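Sortase B (Streptococcus pyogenes, PDB 3PSQ) is a class B sortase involved in pilus assembly, probably a membrane-anchored cysteine transpeptidase. Local coordinates at residues A[31-36]-A[50-55]; A[105-110]-A[197-202]; A[119-124]-A[131-136]. All coordinates share one frame; numbering follows the deposited sequence.

Interaction 1: A[31-36]-A[50-55]; sequences AINSDV and PIVQGE. With ZN (zinc ion), chain P.
Asp35 and Glu55 meet at a zinc ion in the sortase fold, where the turn after helix 22-32 leads into strand 36-41, the antiparallel neighbour of strand 48-53. Metal bonds dominate the polar side: Asp35 OD2 lies 2.0 Å from the zinc, and Glu55 OE2 reaches it at 2.1 Å from a chain bent at chi2 (80°). The two side chains cross at about a right angle, with their carboxylate planes 53° apart; a water and Glu59 complete the site. Tyr60 OH also hydrogen-bonds to Asp35 OD2, a second-shell contact consistent with holding the carboxylate in place.

Among the backbone bonds, Gln53 N donates to Asp35 O at 2.9 Å, next to the non-hydrogen-bonded pair Val36-Val52. The same Asp35 O receives a CA-H...O contact from Val52 CA at 3.3 Å. Ahead of it, residues 33-36 form a type I turn, and Asn33 OD1 closes an Asx turn by accepting from Asp35 N, which stands above the carbonyl plane. Asn33 ND2 is taken by Val65 O and Tyr60 OH.

The apolar part is small and buried. Val52 CG1, anti to its carbonyl carbon (chi1 -70°), approaches Val36 CG2 to 3.8 Å.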
ATOM      1  N   ALA A  31      -4.559  21.016   2.718  1.00 45.66           N
ATOM      2  CA  ALA A  31      -4.994  22.219   3.416  1.00 46.47           C
ATOM      3  C   ALA A  31      -6.280  21.977   4.217  1.00 47.12           C
ATOM      4  O   ALA A  31      -6.593  22.703   5.166  1.00 47.50           O
ATOM      5  CB  ALA A  31      -5.232  23.316   2.393  1.00 46.01           C
ATOM      6  N   ILE A  32      -7.019  20.952   3.806  1.00 47.29           N
ATOM      7  CA  ILE A  32      -8.386  20.674   4.280  1.00 48.36           C
ATOM      8  C   ILE A  32      -8.378  19.647   5.420  1.00 47.25           C
ATOM      9  O   ILE A  32      -9.198  19.712   6.324  1.00 47.01           O
ATOM     10  CB  ILE A  32      -9.251  20.205   3.051  1.00 48.65           C
ATOM     11  CG1 ILE A  32      -9.654  21.427   2.239  1.00 50.82           C
ATOM     12  CG2 ILE A  32     -10.486  19.426   3.418  1.00 50.97           C
ATOM     13  CD1 ILE A  32      -9.965  22.590   3.154  1.00 53.87           C
ATOM     14  N   ASN A  33      -7.439  18.711   5.372  1.00 45.94           N
ATOM     15  CA  ASN A  33      -7.411  17.621   6.320  1.00 45.37           C
ATOM     16  C   ASN A  33      -5.952  17.281   6.579  1.00 45.52           C
ATOM     17  O   ASN A  33      -5.271  16.673   5.742  1.00 44.21           O
ATOM     18  CB  ASN A  33      -8.195  16.426   5.722  1.00 45.69           C
ATOM     19  CG  ASN A  33      -8.185  15.167   6.613  1.00 45.44           C
ATOM     20  OD1 ASN A  33      -7.777  15.198   7.770  1.00 42.39           O
ATOM     21  ND2 ASN A  33      -8.616  14.062   6.050  1.00 43.77           N
ATOM     22  N   SER A  34      -5.478  17.644   7.764  1.00 46.61           N
ATOM     23  CA  SER A  34      -4.097  17.345   8.153  1.00 47.20           C
ATOM     24  C   SER A  34      -3.756  15.842   8.172  1.00 46.32           C
ATOM     25  O   SER A  34      -2.561  15.483   8.207  1.00 46.26           O
ATOM     26  CB  SER A  34      -3.775  17.987   9.495  1.00 47.91           C
ATOM     27  OG  SER A  34      -4.559  17.394  10.528  1.00 52.92           O
ATOM     28  N   ASP A  35      -4.771  14.965   8.137  1.00 44.77           N
ATOM     29  CA  ASP A  35      -4.517  13.520   7.919  1.00 43.51           C
ATOM     30  C   ASP A  35      -3.963  13.185   6.517  1.00 42.66           C
ATOM     31  O   ASP A  35      -3.318  12.153   6.335  1.00 42.34           O
ATOM     32  CB  ASP A  35      -5.797  12.700   8.117  1.00 44.06           C
ATOM     33  CG  ASP A  35      -6.194  12.532   9.577  1.00 43.74           C
ATOM     34  OD1 ASP A  35      -5.555  13.122  10.462  1.00 42.23           O
ATOM     35  OD2 ASP A  35      -7.167  11.790   9.831  1.00 46.61           O
ATOM     36  N   VAL A  36      -4.266  14.023   5.520  1.00 42.17           N
ATOM     37  CA  VAL A  36      -3.744  13.837   4.159  1.00 41.94           C
ATOM     38  C   VAL A  36      -2.201  13.950   4.181  1.00 42.21           C
ATOM     39  O   VAL A  36      -1.667  14.910   4.718  1.00 40.67           O
ATOM     40  CB  VAL A  36      -4.388  14.828   3.144  1.00 42.43           C
ATOM     41  CG1 VAL A  36      -3.749  14.684   1.749  1.00 41.72           C
ATOM     42  CG2 VAL A  36      -5.955  14.619   3.054  1.00 39.79           C
ATOM     43  N   PRO A  50      -4.870  10.649  -3.514  1.00 40.68           N
ATOM     44  CA  PRO A  50      -4.361  11.157  -2.254  1.00 40.22           C
ATOM     45  C   PRO A  50      -4.476  10.067  -1.175  1.00 40.50           C
ATOM     46  O   PRO A  50      -5.365   9.206  -1.258  1.00 41.16           O
ATOM     47  CB  PRO A  50      -5.293  12.335  -1.948  1.00 39.13           C
ATOM     48  CG  PRO A  50      -6.663  11.913  -2.635  1.00 40.05           C
ATOM     49  CD  PRO A  50      -6.223  11.175  -3.858  1.00 40.27           C
ATOM     50  N   ILE A  51      -3.556  10.079  -0.205  1.00 40.97           N
ATOM     51  CA  ILE A  51      -3.473   9.040   0.858  1.00 41.25           C
ATOM     52  C   ILE A  51      -3.580   9.743   2.186  1.00 40.86           C
ATOM     53  O   ILE A  51      -2.978  10.786   2.388  1.00 41.09           O
ATOM     54  CB  ILE A  51      -2.129   8.259   0.836  1.00 40.87           C
ATOM     55  CG1 ILE A  51      -1.885   7.583  -0.541  1.00 42.32           C
ATOM     56  CG2 ILE A  51      -2.058   7.228   1.957  1.00 40.31           C
ATOM     57  CD1 ILE A  51      -2.928   6.517  -0.992  1.00 36.23           C
ATOM     58  N   VAL A  52      -4.364   9.172   3.094  1.00 41.06           N
ATOM     59  CA  VAL A  52      -4.439   9.702   4.438  1.00 40.60           C
ATOM     60  C   VAL A  52      -3.767   8.762   5.408  1.00 40.77           C
ATOM     61  O   VAL A  52      -3.570   7.575   5.114  1.00 39.62           O
ATOM     62  CB  VAL A  52      -5.894   9.914   4.919  1.00 40.65           C
ATOM     63  CG1 VAL A  52      -6.539  11.064   4.166  1.00 39.16           C
ATOM     64  CG2 VAL A  52      -6.699   8.608   4.796  1.00 40.26           C
ATOM     65  N   GLN A  53      -3.447   9.299   6.583  1.00 40.50           N
ATOM     66  CA  GLN A  53      -3.146   8.450   7.713  1.00 40.98           C
ATOM     67  C   GLN A  53      -4.075   8.810   8.853  1.00 41.21           C
ATOM     68  O   GLN A  53      -4.153   9.987   9.252  1.00 40.73           O
ATOM     69  CB  GLN A  53      -1.706   8.609   8.185  1.00 40.94           C
ATOM     70  CG  GLN A  53      -1.404   7.757   9.438  1.00 40.93           C
ATOM     71  CD  GLN A  53       0.016   7.959   9.923  1.00 41.26           C
ATOM     72  OE1 GLN A  53       0.362   9.034  10.403  1.00 38.19           O
ATOM     73  NE2 GLN A  53       0.845   6.926   9.792  1.00 41.37           N
ATOM     74  N   GLY A  54      -4.768   7.804   9.394  1.00 41.81           N
ATOM     75  CA  GLY A  54      -5.636   8.060  10.546  1.00 42.61           C
ATOM     76  C   GLY A  54      -4.929   7.868  11.875  1.00 42.94           C
ATOM     77  O   GLY A  54      -3.761   7.432  11.900  1.00 43.90           O
ATOM     78  N   GLU A  55      -5.641   8.151  12.973  1.00 43.13           N
ATOM     79  CA  GLU A  55      -5.101   7.961  14.338  1.00 42.97           C
ATOM     80  C   GLU A  55      -5.171   6.504  14.731  1.00 43.26           C
ATOM     81  O   GLU A  55      -4.536   6.089  15.715  1.00 43.94           O
ATOM     82  CB  GLU A  55      -5.827   8.827  15.355  1.00 42.66           C
ATOM     83  CG  GLU A  55      -5.681  10.367  15.091  1.00 44.81           C
ATOM     84  CD  GLU A  55      -6.628  10.878  13.994  1.00 45.56           C
ATOM     85  OE1 GLU A  55      -7.823  11.042  14.289  1.00 44.89           O
ATOM     86  OE2 GLU A  55      -6.175  11.150  12.846  1.00 44.95           O
TER
HETATM   87 ZN    ZN P 326      -7.870  11.594  11.711  1.00 40.17          ZN
HETATM   88  O   HOH W   1      -8.660  13.466  11.937  1.00 38.09           O

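Interaction 2: A[105-110]-A[197-202]; sequences ELPNFR and GRIIVI
Ile199 reaches from strand 197-205 into the 3-10 turn 106-110, and its CD1 touches Pro107 CA at 3.5 Å. Followed outward from CB, which points at the turn, the side chain sends CG1 anti to the backbone N (chi1 -176°), while CG2 sits between N and the carbonyl carbon. Beyond CG1 the chain stays extended, chi2 168°, and delivers CD1 to the turn. That methyl does the touching: besides Pro107 CA it meets Leu106 O at 3.6 Å, Pro107 CB at 4.2 Å and the aliphatic CG of Arg110, whose guanidinium is salt-bridged to Glu191.

Two residues along the strand, Val201 points to the same side. Its CG2 sits 3.6 Å from Phe109 CD2 and nears Leu106 CD2, at 4.1 Å, while CG1 lies over a face of the Phe109 ring; the Phe109 and Val201 side chains cross at about a right angle. Leu106 O, which accepts from Phe109 N, lies in the ring plane at its edge.

The contact seats the loop between helices 96-102 and 112-117 on the strand that carries Arg198, the predicted transition-state stabiliser. With no polar bond between the segments, the fit rests on shape and burial of apolar surface.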
ATOM      1  N   GLU A 105      -8.119  -2.888  -9.122  1.00 43.86           N
ATOM      2  CA  GLU A 105      -7.156  -3.424 -10.106  1.00 45.20           C
ATOM      3  C   GLU A 105      -5.975  -4.204  -9.527  1.00 46.28           C
ATOM      4  O   GLU A 105      -5.242  -4.862 -10.284  1.00 48.05           O
ATOM      5  CB  GLU A 105      -6.602  -2.298 -10.962  1.00 44.92           C
ATOM      6  CG  GLU A 105      -7.658  -1.621 -11.840  1.00 44.05           C
ATOM      7  CD  GLU A 105      -7.238  -0.236 -12.251  1.00 44.51           C
ATOM      8  OE1 GLU A 105      -7.154   0.646 -11.399  1.00 43.56           O
ATOM      9  OE2 GLU A 105      -6.984  -0.001 -13.438  1.00 48.75           O
ATOM     10  N   LEU A 106      -5.768  -4.163  -8.205  1.00 46.43           N
ATOM     11  CA  LEU A 106      -4.588  -4.843  -7.618  1.00 46.00           C
ATOM     12  C   LEU A 106      -4.452  -6.313  -8.079  1.00 46.11           C
ATOM     13  O   LEU A 106      -3.338  -6.770  -8.327  1.00 46.22           O
ATOM     14  CB  LEU A 106      -4.526  -4.718  -6.088  1.00 44.62           C
ATOM     15  CG  LEU A 106      -4.156  -3.358  -5.486  1.00 44.22           C
ATOM     16  CD1 LEU A 106      -3.950  -3.441  -3.972  1.00 40.93           C
ATOM     17  CD2 LEU A 106      -2.929  -2.746  -6.176  1.00 42.49           C
ATOM     18  N   PRO A 107      -5.572  -7.047  -8.187  1.00 46.07           N
ATOM     19  CA  PRO A 107      -5.444  -8.443  -8.588  1.00 47.62           C
ATOM     20  C   PRO A 107      -4.892  -8.650 -10.021  1.00 48.06           C
ATOM     21  O   PRO A 107      -4.614  -9.785 -10.403  1.00 47.82           O
ATOM     22  CB  PRO A 107      -6.882  -8.990  -8.484  1.00 46.93           C
ATOM     23  CG  PRO A 107      -7.562  -8.084  -7.578  1.00 46.71           C
ATOM     24  CD  PRO A 107      -6.937  -6.724  -7.742  1.00 46.54           C
ATOM     25  N   ASN A 108      -4.771  -7.587 -10.803  1.00 48.64           N
ATOM     26  CA  ASN A 108      -4.106  -7.729 -12.111  1.00 50.80           C
ATOM     27  C   ASN A 108      -2.660  -8.170 -11.927  1.00 51.16           C
ATOM     28  O   ASN A 108      -2.084  -8.784 -12.808  1.00 51.83           O
ATOM     29  CB  ASN A 108      -4.153  -6.422 -12.918  1.00 50.69           C
ATOM     30  CG  ASN A 108      -5.577  -6.063 -13.347  1.00 52.05           C
ATOM     31  OD1 ASN A 108      -6.443  -6.928 -13.394  1.00 52.28           O
ATOM     32  ND2 ASN A 108      -5.820  -4.789 -13.635  1.00 51.46           N
ATOM     33  N   PHE A 109      -2.080  -7.858 -10.771  1.00 51.63           N
ATOM     34  CA  PHE A 109      -0.707  -8.248 -10.487  1.00 52.14           C
ATOM     35  C   PHE A 109      -0.513  -9.744 -10.283  1.00 53.32           C
ATOM     36  O   PHE A 109       0.616 -10.212 -10.168  1.00 53.12           O
ATOM     37  CB  PHE A 109      -0.165  -7.459  -9.307  1.00 50.72           C
ATOM     38  CG  PHE A 109       0.136  -6.033  -9.640  1.00 49.03           C
ATOM     39  CD1 PHE A 109       1.297  -5.697 -10.323  1.00 48.26           C
ATOM     40  CD2 PHE A 109      -0.739  -5.027  -9.292  1.00 44.90           C
ATOM     41  CE1 PHE A 109       1.584  -4.356 -10.646  1.00 47.09           C
ATOM     42  CE2 PHE A 109      -0.458  -3.720  -9.597  1.00 46.74           C
ATOM     43  CZ  PHE A 109       0.715  -3.373 -10.272  1.00 45.89           C
ATOM     44  N   ARG A 110      -1.619 -10.485 -10.231  1.00 55.28           N
ATOM     45  CA  ARG A 110      -1.590 -11.944 -10.195  1.00 56.87           C
ATOM     46  C   ARG A 110      -1.233 -12.498 -11.572  1.00 57.39           C
ATOM     47  O   ARG A 110      -0.769 -13.638 -11.682  1.00 57.99           O
ATOM     48  CB  ARG A 110      -2.947 -12.513  -9.760  1.00 56.92           C
ATOM     49  CG  ARG A 110      -3.413 -12.084  -8.344  1.00 61.23           C
ATOM     50  CD  ARG A 110      -4.876 -12.506  -8.029  1.00 64.18           C
ATOM     51  NE  ARG A 110      -4.898 -13.940  -7.811  1.00 68.96           N
ATOM     52  CZ  ARG A 110      -4.803 -14.518  -6.614  1.00 71.58           C
ATOM     53  NH1 ARG A 110      -4.744 -13.783  -5.508  1.00 73.21           N
ATOM     54  NH2 ARG A 110      -4.781 -15.840  -6.519  1.00 71.54           N
ATOM     55  N   GLY A 197      -9.784 -13.531   2.402  1.00 49.40           N
ATOM     56  CA  GLY A 197      -8.653 -13.399   1.518  1.00 47.01           C
ATOM     57  C   GLY A 197      -8.137 -11.992   1.492  1.00 45.76           C
ATOM     58  O   GLY A 197      -8.940 -11.039   1.573  1.00 44.81           O
ATOM     59  N   ARG A 198      -6.801 -11.858   1.422  1.00 44.35           N
ATOM     60  CA  ARG A 198      -6.173 -10.529   1.250  1.00 44.40           C
ATOM     61  C   ARG A 198      -5.185 -10.553   0.093  1.00 44.01           C
ATOM     62  O   ARG A 198      -4.487 -11.540  -0.120  1.00 44.75           O
ATOM     63  CB  ARG A 198      -5.489 -10.006   2.529  1.00 43.27           C
ATOM     64  CG  ARG A 198      -6.370  -9.850   3.761  1.00 42.41           C
ATOM     65  CD  ARG A 198      -7.281  -8.647   3.680  1.00 40.97           C
ATOM     66  NE  ARG A 198      -8.134  -8.508   4.865  1.00 42.73           N
ATOM     67  CZ  ARG A 198      -9.377  -8.979   4.976  1.00 45.92           C
ATOM     68  NH1 ARG A 198      -9.933  -9.639   3.958  1.00 49.30           N
ATOM     69  NH2 ARG A 198     -10.099  -8.774   6.092  1.00 46.09           N
ATOM     70  N   ILE A 199      -5.136  -9.470  -0.659  1.00 43.28           N
ATOM     71  CA  ILE A 199      -4.084  -9.339  -1.631  1.00 43.58           C
ATOM     72  C   ILE A 199      -3.054  -8.294  -1.168  1.00 43.78           C
ATOM     73  O   ILE A 199      -3.422  -7.247  -0.632  1.00 43.17           O
ATOM     74  CB  ILE A 199      -4.632  -8.993  -3.056  1.00 43.12           C
ATOM     75  CG1 ILE A 199      -3.477  -8.957  -4.054  1.00 43.03           C
ATOM     76  CG2 ILE A 199      -5.422  -7.687  -3.024  1.00 42.11           C
ATOM     77  CD1 ILE A 199      -3.895  -8.905  -5.514  1.00 43.98           C
ATOM     78  N   ILE A 200      -1.769  -8.575  -1.391  1.00 44.29           N
ATOM     79  CA  ILE A 200      -0.735  -7.578  -1.136  1.00 44.29           C
ATOM     80  C   ILE A 200       0.164  -7.467  -2.370  1.00 45.36           C
ATOM     81  O   ILE A 200       0.633  -8.489  -2.881  1.00 45.06           O
ATOM     82  CB  ILE A 200       0.158  -7.965   0.081  1.00 44.28           C
ATOM     83  CG1 ILE A 200      -0.699  -8.183   1.336  1.00 45.33           C
ATOM     84  CG2 ILE A 200       1.231  -6.917   0.312  1.00 42.71           C
ATOM     85  CD1 ILE A 200       0.059  -8.622   2.581  1.00 44.14           C
ATOM     86  N   VAL A 201       0.370  -6.238  -2.843  1.00 45.82           N
ATOM     87  CA  VAL A 201       1.403  -5.901  -3.803  1.00 47.09           C
ATOM     88  C   VAL A 201       2.505  -5.147  -3.055  1.00 48.34           C
ATOM     89  O   VAL A 201       2.276  -4.075  -2.451  1.00 48.34           O
ATOM     90  CB  VAL A 201       0.880  -5.019  -4.939  1.00 46.95           C
ATOM     91  CG1 VAL A 201       2.041  -4.533  -5.831  1.00 48.22           C
ATOM     92  CG2 VAL A 201      -0.154  -5.778  -5.794  1.00 46.92           C
ATOM     93  N   ILE A 202       3.696  -5.734  -3.051  1.00 49.55           N
ATOM     94  CA  ILE A 202       4.822  -5.156  -2.310  1.00 50.46           C
ATOM     95  C   ILE A 202       5.985  -4.745  -3.226  1.00 50.28           C
ATOM     96  O   ILE A 202       6.307  -5.437  -4.196  1.00 50.20           O
ATOM     97  CB  ILE A 202       5.291  -6.104  -1.185  1.00 50.52           C
ATOM     98  CG1 ILE A 202       6.517  -5.539  -0.483  1.00 51.17           C
ATOM     99  CG2 ILE A 202       5.650  -7.439  -1.749  1.00 51.92           C
ATOM    100  CD1 ILE A 202       6.674  -6.109   0.888  1.00 52.44           C
TER

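Interaction 3: A[119-124]-A[131-136]; sequences KEFSIE and LKINIF. With ZN (zinc ion), chain N; ACY (acetic acid), chain F.
The beta hairpin of strands 120-125 and 130-142 brings Phe121 opposite Ile133 and Ile123 opposite Leu131, both as hydrogen-bonded antiparallel pairs. Ile133 N to Phe121 O, 2.7 Å, runs nearly along the C=O axis, and Phe121 N returns to Ile133 O in the carbonyl plane. Ile135 N to Lys119 O adds another bond, at 2.8 Å.

Phe121, Ile123, Leu131 and Ile133 share one face of the sheet. The Phe121 ring, with CG between the backbone N and the carbonyl carbon (chi1 64°), lies under Ile133, whose CB stands 3.8 Å from the ring centroid, 10° off the normal, a CH-pi contact, and whose CG2 comes to 3.4 Å from CZ. Ile135 CG1 approaches the ring edge at CD2, 3.8 Å away. Ile123 CD1 meets Ile133 CD1 at 3.9 Å. Val185 and Leu187 of strand 184-190 also pack on the Phe121 ring, inside the protein.

Glu120, Ser122, Lys132 and Asn134 occupy the other face. Glu120 OE1 and Lys132 NZ are 4.4 Å apart, too far for a salt bridge. Ser122 OG donates to an acetate, probably from the crystallisation liquor. Glu124 OE2 binds a zinc ion that also carries a water, while Glu124 OE1 is salt-bridged to Lys22, which also hydrogen-bonds to the acetate. Alternation of apolar and polar side chains across paired strands is characteristic of an amphipathic beta hairpin, here part of the sortase beta-sheet.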
ATOM      1  N   LYS A 119       5.977  -2.497 -13.147  1.00 58.47           N
ATOM      2  CA  LYS A 119       7.034  -2.911 -12.223  1.00 57.75           C
ATOM      3  C   LYS A 119       7.332  -1.872 -11.159  1.00 56.37           C
ATOM      4  O   LYS A 119       8.198  -2.070 -10.319  1.00 55.46           O
ATOM      5  CB  LYS A 119       8.319  -3.162 -13.014  1.00 58.36           C
ATOM      6  CG  LYS A 119       8.280  -4.369 -13.894  1.00 62.10           C
ATOM      7  CD  LYS A 119       9.334  -4.234 -14.979  1.00 66.65           C
ATOM      8  CE  LYS A 119       9.900  -5.593 -15.338  1.00 68.54           C
ATOM      9  NZ  LYS A 119      11.270  -5.376 -15.890  1.00 70.17           N
ATOM     10  N   GLU A 120       6.633  -0.747 -11.205  1.00 55.34           N
ATOM     11  CA  GLU A 120       6.899   0.288 -10.243  1.00 55.20           C
ATOM     12  C   GLU A 120       5.606   1.018  -9.822  1.00 53.74           C
ATOM     13  O   GLU A 120       4.600   1.013 -10.529  1.00 53.51           O
ATOM     14  CB  GLU A 120       7.900   1.276 -10.839  1.00 55.80           C
ATOM     15  CG  GLU A 120       7.431   1.800 -12.184  1.00 61.61           C
ATOM     16  CD  GLU A 120       8.439   2.690 -12.861  1.00 69.08           C
ATOM     17  OE1 GLU A 120       9.321   2.135 -13.562  1.00 71.93           O
ATOM     18  OE2 GLU A 120       8.328   3.931 -12.701  1.00 71.51           O
ATOM     19  N   PHE A 121       5.647   1.657  -8.656  1.00 51.59           N
ATOM     20  CA  PHE A 121       4.673   2.670  -8.354  1.00 49.03           C
ATOM     21  C   PHE A 121       5.407   3.749  -7.640  1.00 49.49           C
ATOM     22  O   PHE A 121       6.566   3.564  -7.243  1.00 49.41           O
ATOM     23  CB  PHE A 121       3.481   2.121  -7.566  1.00 47.85           C
ATOM     24  CG  PHE A 121       3.809   1.585  -6.184  1.00 43.59           C
ATOM     25  CD1 PHE A 121       3.779   2.426  -5.074  1.00 39.94           C
ATOM     26  CD2 PHE A 121       4.062   0.238  -5.998  1.00 36.57           C
ATOM     27  CE1 PHE A 121       4.022   1.915  -3.788  1.00 39.63           C
ATOM     28  CE2 PHE A 121       4.291  -0.293  -4.746  1.00 37.30           C
ATOM     29  CZ  PHE A 121       4.282   0.544  -3.626  1.00 38.69           C
ATOM     30  N   SER A 122       4.775   4.897  -7.494  1.00 49.48           N
ATOM     31  CA  SER A 122       5.495   6.002  -6.929  1.00 50.45           C
ATOM     32  C   SER A 122       4.655   6.772  -5.925  1.00 50.00           C
ATOM     33  O   SER A 122       3.427   6.772  -6.006  1.00 49.92           O
ATOM     34  CB  SER A 122       5.950   6.923  -8.064  1.00 51.90           C
ATOM     35  OG  SER A 122       4.835   7.440  -8.756  1.00 55.77           O
ATOM     36  N   ILE A 123       5.318   7.435  -4.985  1.00 49.37           N
ATOM     37  CA  ILE A 123       4.620   8.136  -3.951  1.00 49.21           C
ATOM     38  C   ILE A 123       5.199   9.534  -3.881  1.00 50.03           C
ATOM     39  O   ILE A 123       6.398   9.697  -4.015  1.00 51.01           O
ATOM     40  CB  ILE A 123       4.766   7.408  -2.587  1.00 48.90           C
ATOM     41  CG1 ILE A 123       3.836   6.198  -2.531  1.00 48.54           C
ATOM     42  CG2 ILE A 123       4.501   8.350  -1.408  1.00 46.75           C
ATOM     43  CD1 ILE A 123       4.243   5.195  -1.476  1.00 47.23           C
ATOM     44  N   GLU A 124       4.356  10.538  -3.673  1.00 49.22           N
ATOM     45  CA  GLU A 124       4.848  11.844  -3.360  1.00 49.45           C
ATOM     46  C   GLU A 124       4.367  12.230  -1.972  1.00 49.32           C
ATOM     47  O   GLU A 124       3.157  12.184  -1.691  1.00 48.55           O
ATOM     48  CB  GLU A 124       4.350  12.863  -4.375  1.00 49.84           C
ATOM     49  CG  GLU A 124       4.749  14.286  -4.043  1.00 51.67           C
ATOM     50  CD  GLU A 124       4.575  15.216  -5.231  1.00 56.15           C
ATOM     51  OE1 GLU A 124       4.180  14.752  -6.317  1.00 59.45           O
ATOM     52  OE2 GLU A 124       4.836  16.420  -5.097  1.00 61.65           O
ATOM     53  N   LEU A 131       9.142   9.375  -4.367  1.00 56.90           N
ATOM     54  CA  LEU A 131       9.734   8.097  -4.132  1.00 55.89           C
ATOM     55  C   LEU A 131       9.308   7.184  -5.255  1.00 55.05           C
ATOM     56  O   LEU A 131       8.230   7.324  -5.795  1.00 55.07           O
ATOM     57  CB  LEU A 131       9.319   7.525  -2.771  1.00 56.42           C
ATOM     58  CG  LEU A 131       9.338   8.521  -1.612  1.00 57.90           C
ATOM     59  CD1 LEU A 131       8.496   8.037  -0.436  1.00 59.57           C
ATOM     60  CD2 LEU A 131      10.788   8.811  -1.187  1.00 60.87           C
ATOM     61  N   LYS A 132      10.184   6.271  -5.626  1.00 53.79           N
ATOM     62  CA  LYS A 132       9.888   5.318  -6.651  1.00 53.57           C
ATOM     63  C   LYS A 132      10.011   4.005  -5.947  1.00 52.40           C
ATOM     64  O   LYS A 132      10.946   3.793  -5.171  1.00 52.65           O
ATOM     65  CB  LYS A 132      10.890   5.426  -7.806  1.00 54.34           C
ATOM     66  CG  LYS A 132      10.707   4.414  -8.898  1.00 56.70           C
ATOM     67  CD  LYS A 132      11.675   4.713 -10.048  1.00 64.81           C
ATOM     68  CE  LYS A 132      12.137   3.406 -10.723  1.00 67.29           C
ATOM     69  NZ  LYS A 132      13.083   3.650 -11.861  1.00 68.97           N
ATOM     70  N   ILE A 133       9.049   3.137  -6.175  1.00 50.96           N
ATOM     71  CA  ILE A 133       9.067   1.861  -5.515  1.00 50.52           C
ATOM     72  C   ILE A 133       9.143   0.805  -6.579  1.00 50.25           C
ATOM     73  O   ILE A 133       8.365   0.855  -7.517  1.00 51.07           O
ATOM     74  CB  ILE A 133       7.772   1.669  -4.663  1.00 50.12           C
ATOM     75  CG1 ILE A 133       7.728   2.678  -3.519  1.00 49.66           C
ATOM     76  CG2 ILE A 133       7.685   0.289  -4.127  1.00 48.96           C
ATOM     77  CD1 ILE A 133       7.121   4.029  -3.877  1.00 45.63           C
ATOM     78  N   ASN A 134      10.069  -0.146  -6.436  1.00 50.17           N
ATOM     79  CA  ASN A 134      10.218  -1.246  -7.390  1.00 50.41           C
ATOM     80  C   ASN A 134       9.416  -2.492  -6.925  1.00 50.14           C
ATOM     81  O   ASN A 134       9.750  -3.097  -5.903  1.00 49.80           O
ATOM     82  CB  ASN A 134      11.716  -1.638  -7.519  1.00 51.01           C
ATOM     83  CG  ASN A 134      12.609  -0.474  -7.950  1.00 52.34           C
ATOM     84  OD1 ASN A 134      12.411   0.105  -9.021  1.00 56.90           O
ATOM     85  ND2 ASN A 134      13.597  -0.135  -7.124  1.00 49.56           N
ATOM     86  N   ILE A 135       8.397  -2.890  -7.677  1.00 49.46           N
ATOM     87  CA  ILE A 135       7.529  -3.999  -7.275  1.00 49.43           C
ATOM     88  C   ILE A 135       8.237  -5.345  -7.408  1.00 49.90           C
ATOM     89  O   ILE A 135       8.848  -5.623  -8.445  1.00 50.38           O
ATOM     90  CB  ILE A 135       6.211  -4.021  -8.133  1.00 49.50           C
ATOM     91  CG1 ILE A 135       5.482  -2.668  -8.036  1.00 48.97           C
ATOM     92  CG2 ILE A 135       5.326  -5.230  -7.761  1.00 47.69           C
ATOM     93  CD1 ILE A 135       4.322  -2.502  -9.011  1.00 49.01           C
ATOM     94  N   PHE A 136       8.163  -6.200  -6.394  1.00 49.05           N
ATOM     95  CA  PHE A 136       8.781  -7.517  -6.544  1.00 49.30           C
ATOM     96  C   PHE A 136       7.872  -8.692  -6.215  1.00 49.60           C
ATOM     97  O   PHE A 136       8.243  -9.811  -6.487  1.00 51.17           O
ATOM     98  CB  PHE A 136      10.098  -7.636  -5.759  1.00 49.23           C
ATOM     99  CG  PHE A 136       9.940  -7.548  -4.268  1.00 48.59           C
ATOM    100  CD1 PHE A 136       9.689  -8.683  -3.517  1.00 48.18           C
ATOM    101  CD2 PHE A 136      10.049  -6.330  -3.622  1.00 46.82           C
ATOM    102  CE1 PHE A 136       9.531  -8.602  -2.131  1.00 48.29           C
ATOM    103  CE2 PHE A 136       9.906  -6.234  -2.231  1.00 47.08           C
ATOM    104  CZ  PHE A 136       9.655  -7.362  -1.490  1.00 47.74           C
TER
HETATM  105 ZN    ZN N 320       4.374  17.923  -6.597  1.00 86.58          ZN
HETATM  106  C   ACY F 241       3.585  10.513  -7.528  1.00 79.92           C
HETATM  107  O   ACY F 241       2.626  11.222  -7.910  1.00 79.78           O
HETATM  108  OXT ACY F 241       3.427   9.468  -6.859  1.00 79.92           O
HETATM  109  CH3 ACY F 241       4.988  10.932  -7.887  1.00 79.74           C
HETATM  110  O   HOH W   2       2.214  18.318  -6.066  1.00 67.10           O

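All three contacts reach the same mixed sheet. Interactions 2 and 3 touch, their centres 15 Å apart, because strands 197-205 and 130-142 are neighbours: Phe136 N lies 3.0 Å from Ile202 O, a probable hydrogen bond, and Phe109 CE1 packs on Ile135 CD1 at 3.7 Å, joining the 3-10 turn to the hairpin. Interaction 1 stands apart, its centre 24 Å from that of interaction 2 and on the opposite side of the chain's centre, yet strand 36-41 links it to the hairpin by pairing with both 48-53 and 120-125. Interaction 2 is near the predicted active site: the Ile199 side chain is about 7 Å from that of Cys190, itself a zinc ligand here.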